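Local coordinates for putative amidohydrolase/peptidase (Burkholderia cenocepacia, PDB 4WJB), which probably hydrolyses carbon-nitrogen bonds other than peptide bonds, as a zinc-dependent member of the peptidase M20 family, at residues A153-S157 with V191-V196; R55-V59 with G75-A79; L265-Y269 with E310-L315. All blocks are in the same frame, centred on the assembly; numbering follows the deposited sequence.

From the N terminus, contact 2 comes first: it folds helix 49-64 against the start of strand 77-81, closing a short loop that contains strand 68-71. Contact 1 follows, bringing the loop before strand 198-204 back to helix 151-157 after an excursion that includes helices 162-167 and 176-183. Contact 3 comes last and joins helices 251-268 and 305-326, which are separated in the chain by strands 274-283 and 289-302. The three are in series; none encloses or crosses another. Contacts 1 and 2 nevertheless meet in space, with Phe-78 CZ 3.9 Å from Phe-156 CE2, and both belong to the zinc-binding part of the fold. Contact 3 is separate, its centre about 35 Å from that of contact 1 and 44 Å from that of contact 2.

Contact 1 (A153-S157 with V191-V196)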
loop_
_atom_site.group_PDB
_atom_site.type_symbol
_atom_site.label_atom_id
_atom_site.label_comp_id
_atom_site.label_asym_id
_atom_site.label_seq_id
_atom_site.Cartn_x
_atom_site.Cartn_y
_atom_site.Cartn_z
ATOM N N ALA A 153 -36.119 4.260 4.495
ATOM C CA ALA A 153 -36.389 5.571 3.936
ATOM C C ALA A 153 -36.230 5.475 2.420
ATOM O O ALA A 153 -36.884 6.198 1.669
ATOM C CB ALA A 153 -35.461 6.625 4.525
ATOM N N GLY A 154 -35.371 4.557 1.984
ATOM C CA GLY A 154 -35.185 4.290 0.570
ATOM C C GLY A 154 -36.453 3.785 -0.099
ATOM O O GLY A 154 -36.861 4.309 -1.137
ATOM N N VAL A 155 -37.074 2.765 0.485
ATOM C CA VAL A 155 -38.352 2.266 -0.027
ATOM C C VAL A 155 -39.403 3.376 0.011
ATOM O O VAL A 155 -40.181 3.548 -0.928
ATOM C CB VAL A 155 -38.864 1.055 0.777
ATOM C CG1 VAL A 155 -40.197 0.566 0.210
ATOM C CG2 VAL A 155 -37.838 -0.070 0.763
ATOM N N PHE A 156 -39.406 4.139 1.098
ATOM C CA PHE A 156 -40.337 5.256 1.258
ATOM C C PHE A 156 -40.174 6.260 0.122
ATOM O O PHE A 156 -41.144 6.883 -0.319
ATOM C CB PHE A 156 -40.110 5.940 2.615
ATOM C CG PHE A 156 -41.102 7.036 2.933
ATOM C CD1 PHE A 156 -40.901 8.333 2.476
ATOM C CD2 PHE A 156 -42.221 6.771 3.714
ATOM C CE1 PHE A 156 -41.808 9.341 2.780
ATOM C CE2 PHE A 156 -43.128 7.776 4.024
ATOM C CZ PHE A 156 -42.923 9.059 3.552
ATOM N N SER A 157 -38.941 6.388 -0.368
ATOM C CA SER A 157 -38.591 7.462 -1.284
ATOM C C SER A 157 -38.381 7.005 -2.724
ATOM O O SER A 157 -37.985 7.800 -3.574
ATOM C CB SER A 157 -37.331 8.170 -0.783
ATOM O OG SER A 157 -37.498 8.603 0.560
ATOM N N VAL A 191 -45.907 1.943 2.283
ATOM C CA VAL A 191 -44.650 2.639 2.509
ATOM C C VAL A 191 -44.515 3.793 1.521
ATOM O O VAL A 191 -44.333 3.575 0.324
ATOM C CB VAL A 191 -43.436 1.695 2.356
ATOM C CG1 VAL A 191 -42.158 2.409 2.779
ATOM C CG2 VAL A 191 -43.632 0.426 3.181
ATOM N N GLY A 192 -44.608 5.022 2.019
ATOM C CA GLY A 192 -44.516 6.184 1.151
ATOM C C GLY A 192 -45.686 6.283 0.187
ATOM O O GLY A 192 -46.745 5.682 0.408
ATOM N N GLY A 193 -45.497 7.055 -0.878
ATOM C CA GLY A 193 -46.511 7.188 -1.909
ATOM C C GLY A 193 -47.622 8.181 -1.605
ATOM O O GLY A 193 -48.662 8.166 -2.262
ATOM N N TYR A 194 -47.414 9.044 -0.613
ATOM C CA TYR A 194 -48.402 10.076 -0.288
ATOM C C TYR A 194 -47.714 11.435 -0.141
ATOM O O TYR A 194 -46.531 11.494 0.178
ATOM C CB TYR A 194 -49.172 9.711 0.991
ATOM C CG TYR A 194 -48.293 9.558 2.206
ATOM C CD1 TYR A 194 -47.945 10.658 2.980
ATOM C CD2 TYR A 194 -47.813 8.311 2.582
ATOM C CE1 TYR A 194 -47.131 10.522 4.094
ATOM C CE2 TYR A 194 -46.996 8.164 3.691
ATOM C CZ TYR A 194 -46.657 9.273 4.439
ATOM O OH TYR A 194 -45.857 9.127 5.543
ATOM N N PRO A 195 -48.451 12.531 -0.389
ATOM C CA PRO A 195 -47.889 13.887 -0.300
ATOM C C PRO A 195 -47.371 14.245 1.094
ATOM O O PRO A 195 -48.070 14.036 2.092
ATOM C CB PRO A 195 -49.075 14.785 -0.669
ATOM C CG PRO A 195 -49.976 13.914 -1.482
ATOM C CD PRO A 195 -49.830 12.538 -0.911
ATOM N N VAL A 196 -46.153 14.777 1.152
ATOM C CA VAL A 196 -45.587 15.304 2.392
ATOM C C VAL A 196 -45.279 16.785 2.201
ATOM O O VAL A 196 -44.615 17.160 1.237
ATOM C CB VAL A 196 -44.307 14.542 2.806
ATOM C CG1 VAL A 196 -43.601 15.237 3.962
ATOM C CG2 VAL A 196 -44.638 13.111 3.170
HETATM O O HOH W 1 -43.232 8.794 -0.673
#
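Val-191 lies in the loop between helix 176-183 and strand 198-204, where it runs along helix 151-157. Its CG1 lies 3.7 Å from Val-155 CG1 and 4.1 Å from Phe-156 CB, a small apolar patch on the flank of the helix. At Gly-192 the backbones come closest, with its CA 4.3 Å from Phe-156 CA. The Gly-192 CA sits over one face of the Phe-156 ring in a CH-pi contact, 3.8 Å from the ring centroid. Its positive phi favours glycine, and so does the lack of space: an ideal CB here would fall 2.3 Å from Phe-156 O. Gly-193, also at positive phi, is tied to the helix through a water, which accepts from Gly-193 N at 2.9 Å and donates to Phe-156 O at 2.9 Å. Tyr-194 then turns its ring back, and the edge of Phe-156 points at its face in an offset edge-to-face pair, centroids 5.6 Å apart and planes at 89°. Tyr-194 OH is 3.4 Å from Phe-156 CE2 and is hydrogen-bonded to Arg-70. Farther on, Val-196 CG2 reaches the ring edge, 4.4 Å from Phe-156 CZ. Trp-138 and Phe-78 extend the cluster toward the central sheet. Between the two segments, then, the water bridge is the polar link and the rest is apolar and aromatic packing, mainly around Phe-156; glycine lets the backbone lie on its ring.

Contact 2 (R55-V59 with G75-A79)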
loop_
_atom_site.group_PDB
_atom_site.type_symbol
_atom_site.label_atom_id
_atom_site.label_comp_id
_atom_site.label_asym_id
_atom_site.label_seq_id
_atom_site.Cartn_x
_atom_site.Cartn_y
_atom_site.Cartn_z
ATOM N N ARG A 55 -38.344 0.983 20.149
ATOM C CA ARG A 55 -39.527 1.340 19.371
ATOM C C ARG A 55 -40.770 1.403 20.264
ATOM O O ARG A 55 -41.559 2.346 20.187
ATOM C CB ARG A 55 -39.738 0.333 18.235
ATOM C CG ARG A 55 -38.704 0.421 17.111
ATOM C CD ARG A 55 -38.656 -0.868 16.291
ATOM N NE ARG A 55 -37.964 -0.667 15.020
ATOM C CZ ARG A 55 -38.584 -0.462 13.865
ATOM N NH1 ARG A 55 -39.913 -0.441 13.818
ATOM N NH2 ARG A 55 -37.882 -0.277 12.756
ATOM N N ASP A 56 -40.932 0.393 21.110
ATOM C CA ASP A 56 -42.081 0.319 22.012
ATOM C C ASP A 56 -42.141 1.510 22.963
ATOM O O ASP A 56 -43.224 2.017 23.275
ATOM C CB ASP A 56 -42.049 -0.974 22.831
ATOM C CG ASP A 56 -42.389 -2.201 22.006
ATOM O OD1 ASP A 56 -42.866 -2.041 20.865
ATOM O OD2 ASP A 56 -42.192 -3.328 22.512
ATOM N N LEU A 57 -40.975 1.934 23.438
ATOM C CA LEU A 57 -40.890 3.061 24.363
ATOM C C LEU A 57 -41.263 4.368 23.667
ATOM O O LEU A 57 -41.983 5.194 24.226
ATOM C CB LEU A 57 -39.485 3.162 24.962
ATOM C CG LEU A 57 -39.318 4.146 26.119
ATOM C CD1 LEU A 57 -40.289 3.789 27.227
ATOM C CD2 LEU A 57 -37.890 4.117 26.643
ATOM N N PHE A 58 -40.777 4.551 22.445
ATOM C CA PHE A 58 -41.134 5.731 21.666
ATOM C C PHE A 58 -42.637 5.765 21.414
ATOM O O PHE A 58 -43.290 6.799 21.562
ATOM C CB PHE A 58 -40.378 5.757 20.333
ATOM C CG PHE A 58 -40.881 6.804 19.381
ATOM C CD1 PHE A 58 -40.498 8.122 19.524
ATOM C CD2 PHE A 58 -41.758 6.469 18.358
ATOM C CE1 PHE A 58 -40.972 9.099 18.653
ATOM C CE2 PHE A 58 -42.232 7.436 17.485
ATOM C CZ PHE A 58 -41.835 8.754 17.636
ATOM N N VAL A 59 -43.173 4.618 21.024
ATOM C CA VAL A 59 -44.585 4.496 20.732
ATOM C C VAL A 59 -45.396 4.824 21.985
ATOM O O VAL A 59 -46.393 5.542 21.913
ATOM C CB VAL A 59 -44.921 3.087 20.206
ATOM C CG1 VAL A 59 -46.398 2.763 20.403
ATOM C CG2 VAL A 59 -44.538 2.982 18.739
ATOM N N GLY A 75 -41.904 -1.311 8.556
ATOM C CA GLY A 75 -41.750 -1.121 9.988
ATOM C C GLY A 75 -41.426 0.304 10.399
ATOM O O GLY A 75 -41.072 0.557 11.549
ATOM N N ASN A 76 -41.534 1.240 9.461
ATOM C CA ASN A 76 -41.384 2.646 9.797
ATOM C C ASN A 76 -42.495 3.058 10.752
ATOM O O ASN A 76 -43.658 2.718 10.543
ATOM C CB ASN A 76 -41.416 3.520 8.546
ATOM C CG ASN A 76 -40.300 3.194 7.578
ATOM O OD1 ASN A 76 -39.161 2.933 7.981
ATOM N ND2 ASN A 76 -40.622 3.202 6.288
ATOM N N VAL A 77 -42.129 3.775 11.808
ATOM C CA VAL A 77 -43.094 4.162 12.826
ATOM C C VAL A 77 -43.391 5.644 12.701
ATOM O O VAL A 77 -42.471 6.462 12.713
ATOM C CB VAL A 77 -42.574 3.845 14.243
ATOM C CG1 VAL A 77 -43.625 4.178 15.290
ATOM C CG2 VAL A 77 -42.170 2.376 14.336
ATOM N N PHE A 78 -44.674 5.986 12.581
ATOM C CA PHE A 78 -45.099 7.378 12.452
ATOM C C PHE A 78 -46.021 7.757 13.602
ATOM O O PHE A 78 -47.086 7.170 13.763
ATOM C CB PHE A 78 -45.833 7.624 11.126
ATOM C CG PHE A 78 -45.054 7.230 9.909
ATOM C CD1 PHE A 78 -45.101 5.928 9.434
ATOM C CD2 PHE A 78 -44.290 8.164 9.226
ATOM C CE1 PHE A 78 -44.391 5.560 8.304
ATOM C CE2 PHE A 78 -43.575 7.802 8.098
ATOM C CZ PHE A 78 -43.627 6.495 7.638
ATOM N N ALA A 79 -45.608 8.737 14.398
ATOM C CA ALA A 79 -46.457 9.266 15.459
ATOM C C ALA A 79 -47.053 10.584 15.000
ATOM O O ALA A 79 -46.325 11.551 14.800
ATOM C CB ALA A 79 -45.664 9.458 16.734
#
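This is a buried helix-on-sheet contact, in which helix 49-64 covers one face of the central sheet at strand 77-81. The short axes of helix 55-59 and strand 77-79 pass 10.1 Å apart and run nearly parallel, at 16°; the nearest CA pairs are Arg-55 with Val-77, 8.0 Å, and Val-59 with Ala-79, 7.4 Å. In the alternating strand, Val-77 and Ala-79 point their side chains toward the helix while Phe-78 points away. Val-77 CG1 packs 3.8 Å from Val-59 CG2 and 4.2 Å from Phe-58 CE2 at the edge of that ring, and Phe-58 CZ lies 4.0 Å from Ala-79 CB. Val-69 of the adjacent strand 68-71 and Val-135 and Ile-137 of strand 133-138 continue this apolar layer. At the loop end, Arg-55 NH1 donates a hydrogen bond of 2.7 Å to Gly-75 O, and the same NH1 is 3.6 Å from Val-77 CG2. The rest of the guanidinium is also engaged, by a salt bridge to Asp-51, a hydrogen bond to Thr-139 and a cation-pi contact with Tyr-185. Gly-75, at positive phi, leads the chain into the strand. A helix lying almost parallel to the strand, packing a phenylalanine and a valine on its valine and alanine, is typical of layered alpha/beta packing, as in the zinc-binding domain of M20 peptidases.

Contact 3 (L265-Y269 with E310-L315); sequences LGRRY and ELDAAL
Two helices meet here side by side: the last turn of helix 251-268, with Tyr-269 just after it, and the interior of helix 305-326, residues Glu-310 to Leu-315. All residues are helical except Tyr-269, the first after its helix to leave helical angles (phi/psi -106/38); its N still bonds to Leu-265 O at 3.3 Å. The closest CA atoms are those of Leu-265 and Leu-311, 7.0 Å apart. Apolar packing fills the interface. Leu-265 (chi1 m, chi2 t) points toward the other helix and spans its residues 311, 314 and 315: CB is 3.9 Å from Leu-311 CD2, CD2 is 3.8 Å from Ala-314 CB, and CD1 is 4.4 Å from Leu-315 CB. Leu-311 takes the same rotamer, which brings its CD2 within 3.6 Å of Tyr-269 CD1, while the CA-to-CB bond of Leu-315 (chi1 t, chi2 p) points sideways. The polar part is a single hydrogen bond, Tyr-269 OH donating to Glu-310 OE1 at 2.8 Å near the plane of the tyrosine ring; Tyr-269 has chi1 m with chi2 at 88°, and Glu-310 has chi1 m, chi2 t and chi3 at 6°. Phe-300 of strand 289-302 lies against both Leu-265 and Leu-311, so the helix pair rests on the sheet, as in the dimerisation domain of M20 enzymes; close by, Arg-267 packs on Met-245 of the second subunit. Leucines, Ala-314 and the tyrosine ring thus form the apolar part of the interface, and the tyrosine-glutamate pair closes it on the more exposed side with a directional, charge-assisted bond.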
loop_
_atom_site.group_PDB
_atom_site.type_symbol
_atom_site.label_atom_id
_atom_site.label_comp_id
_atom_site.label_asym_id
_atom_site.label_seq_id
_atom_site.Cartn_x
_atom_site.Cartn_y
_atom_site.Cartn_z
ATOM N N LEU A 265 -6.075 18.783 -5.639
ATOM C CA LEU A 265 -7.423 18.983 -6.161
ATOM C C LEU A 265 -8.437 19.284 -5.051
ATOM O O LEU A 265 -9.264 20.179 -5.196
ATOM C CB LEU A 265 -7.870 17.763 -6.968
ATOM C CG LEU A 265 -7.169 17.594 -8.321
ATOM C CD1 LEU A 265 -7.734 16.394 -9.061
ATOM C CD2 LEU A 265 -7.303 18.860 -9.166
ATOM N N GLY A 266 -8.374 18.538 -3.951
ATOM C CA GLY A 266 -9.269 18.774 -2.831
ATOM C C GLY A 266 -9.102 20.175 -2.275
ATOM O O GLY A 266 -10.081 20.888 -2.026
ATOM N N ARG A 267 -7.851 20.585 -2.106
ATOM C CA ARG A 267 -7.552 21.900 -1.547
ATOM C C ARG A 267 -7.851 23.018 -2.534
ATOM O O ARG A 267 -8.102 24.156 -2.134
ATOM C CB ARG A 267 -6.088 21.961 -1.103
ATOM C CG ARG A 267 -5.769 20.984 0.016
ATOM C CD ARG A 267 -4.329 21.116 0.494
ATOM N NE ARG A 267 -4.101 20.313 1.692
ATOM C CZ ARG A 267 -2.954 20.266 2.362
ATOM N NH1 ARG A 267 -1.917 20.984 1.953
ATOM N NH2 ARG A 267 -2.850 19.507 3.445
ATOM N N ARG A 268 -7.840 22.693 -3.822
ATOM C CA ARG A 268 -8.120 23.683 -4.856
ATOM C C ARG A 268 -9.588 24.090 -4.845
ATOM O O ARG A 268 -9.922 25.246 -5.108
ATOM C CB ARG A 268 -7.741 23.149 -6.239
ATOM C CG ARG A 268 -7.900 24.179 -7.356
ATOM C CD ARG A 268 -7.744 23.543 -8.725
ATOM N NE ARG A 268 -6.371 23.124 -8.997
ATOM C CZ ARG A 268 -6.010 22.428 -10.070
ATOM N NH1 ARG A 268 -6.923 22.066 -10.962
ATOM N NH2 ARG A 268 -4.742 22.087 -10.253
ATOM N N TYR A 269 -10.463 23.138 -4.538
ATOM C CA TYR A 269 -11.897 23.406 -4.505
ATOM C C TYR A 269 -12.431 23.490 -3.077
ATOM O O TYR A 269 -13.533 23.024 -2.786
ATOM C CB TYR A 269 -12.656 22.333 -5.287
ATOM C CG TYR A 269 -12.400 22.370 -6.776
ATOM C CD1 TYR A 269 -11.334 21.677 -7.338
ATOM C CD2 TYR A 269 -13.223 23.099 -7.619
ATOM C CE1 TYR A 269 -11.100 21.712 -8.701
ATOM C CE2 TYR A 269 -12.998 23.139 -8.980
ATOM C CZ TYR A 269 -11.938 22.446 -9.515
ATOM O OH TYR A 269 -11.724 22.492 -10.873
ATOM N N GLU A 310 -15.505 18.739 -13.000
ATOM C CA GLU A 310 -14.190 19.361 -13.157
ATOM C C GLU A 310 -13.101 18.529 -12.486
ATOM O O GLU A 310 -11.986 18.409 -13.006
ATOM C CB GLU A 310 -14.197 20.782 -12.593
ATOM C CG GLU A 310 -15.189 21.710 -13.280
ATOM C CD GLU A 310 -15.020 23.161 -12.869
ATOM O OE1 GLU A 310 -14.057 23.466 -12.132
ATOM O OE2 GLU A 310 -15.845 23.998 -13.290
ATOM N N LEU A 311 -13.423 17.963 -11.325
ATOM C CA LEU A 311 -12.490 17.092 -10.618
ATOM C C LEU A 311 -12.196 15.843 -11.438
ATOM O O LEU A 311 -11.050 15.396 -11.511
ATOM C CB LEU A 311 -13.045 16.704 -9.252
ATOM C CG LEU A 311 -13.044 17.839 -8.228
ATOM C CD1 LEU A 311 -13.884 17.471 -7.021
ATOM C CD2 LEU A 311 -11.616 18.157 -7.817
ATOM N N ASP A 312 -13.238 15.289 -12.052
ATOM C CA ASP A 312 -13.090 14.121 -12.906
ATOM C C ASP A 312 -12.138 14.421 -14.055
ATOM O O ASP A 312 -11.195 13.671 -14.313
ATOM C CB ASP A 312 -14.445 13.674 -13.453
ATOM C CG ASP A 312 -14.319 12.534 -14.444
ATOM O OD1 ASP A 312 -14.213 11.369 -14.001
ATOM O OD2 ASP A 312 -14.317 12.802 -15.663
ATOM N N ALA A 313 -12.394 15.530 -14.737
ATOM C CA ALA A 313 -11.580 15.936 -15.870
ATOM C C ALA A 313 -10.134 16.187 -15.448
ATOM O O ALA A 313 -9.195 15.789 -16.147
ATOM C CB ALA A 313 -12.169 17.178 -16.523
ATOM N N ALA A 314 -9.954 16.836 -14.301
ATOM C CA ALA A 314 -8.612 17.182 -13.834
ATOM C C ALA A 314 -7.802 15.934 -13.488
ATOM O O ALA A 314 -6.623 15.829 -13.835
ATOM C CB ALA A 314 -8.691 18.114 -12.635
ATOM N N LEU A 315 -8.446 14.992 -12.807
ATOM C CA LEU A 315 -7.812 13.735 -12.433
ATOM C C LEU A 315 -7.383 12.943 -13.666
ATOM O O LEU A 315 -6.255 12.455 -13.735
ATOM C CB LEU A 315 -8.756 12.892 -11.577
ATOM C CG LEU A 315 -8.294 11.478 -11.212
ATOM C CD1 LEU A 315 -7.070 11.509 -10.313
ATOM C CD2 LEU A 315 -9.426 10.704 -10.547
#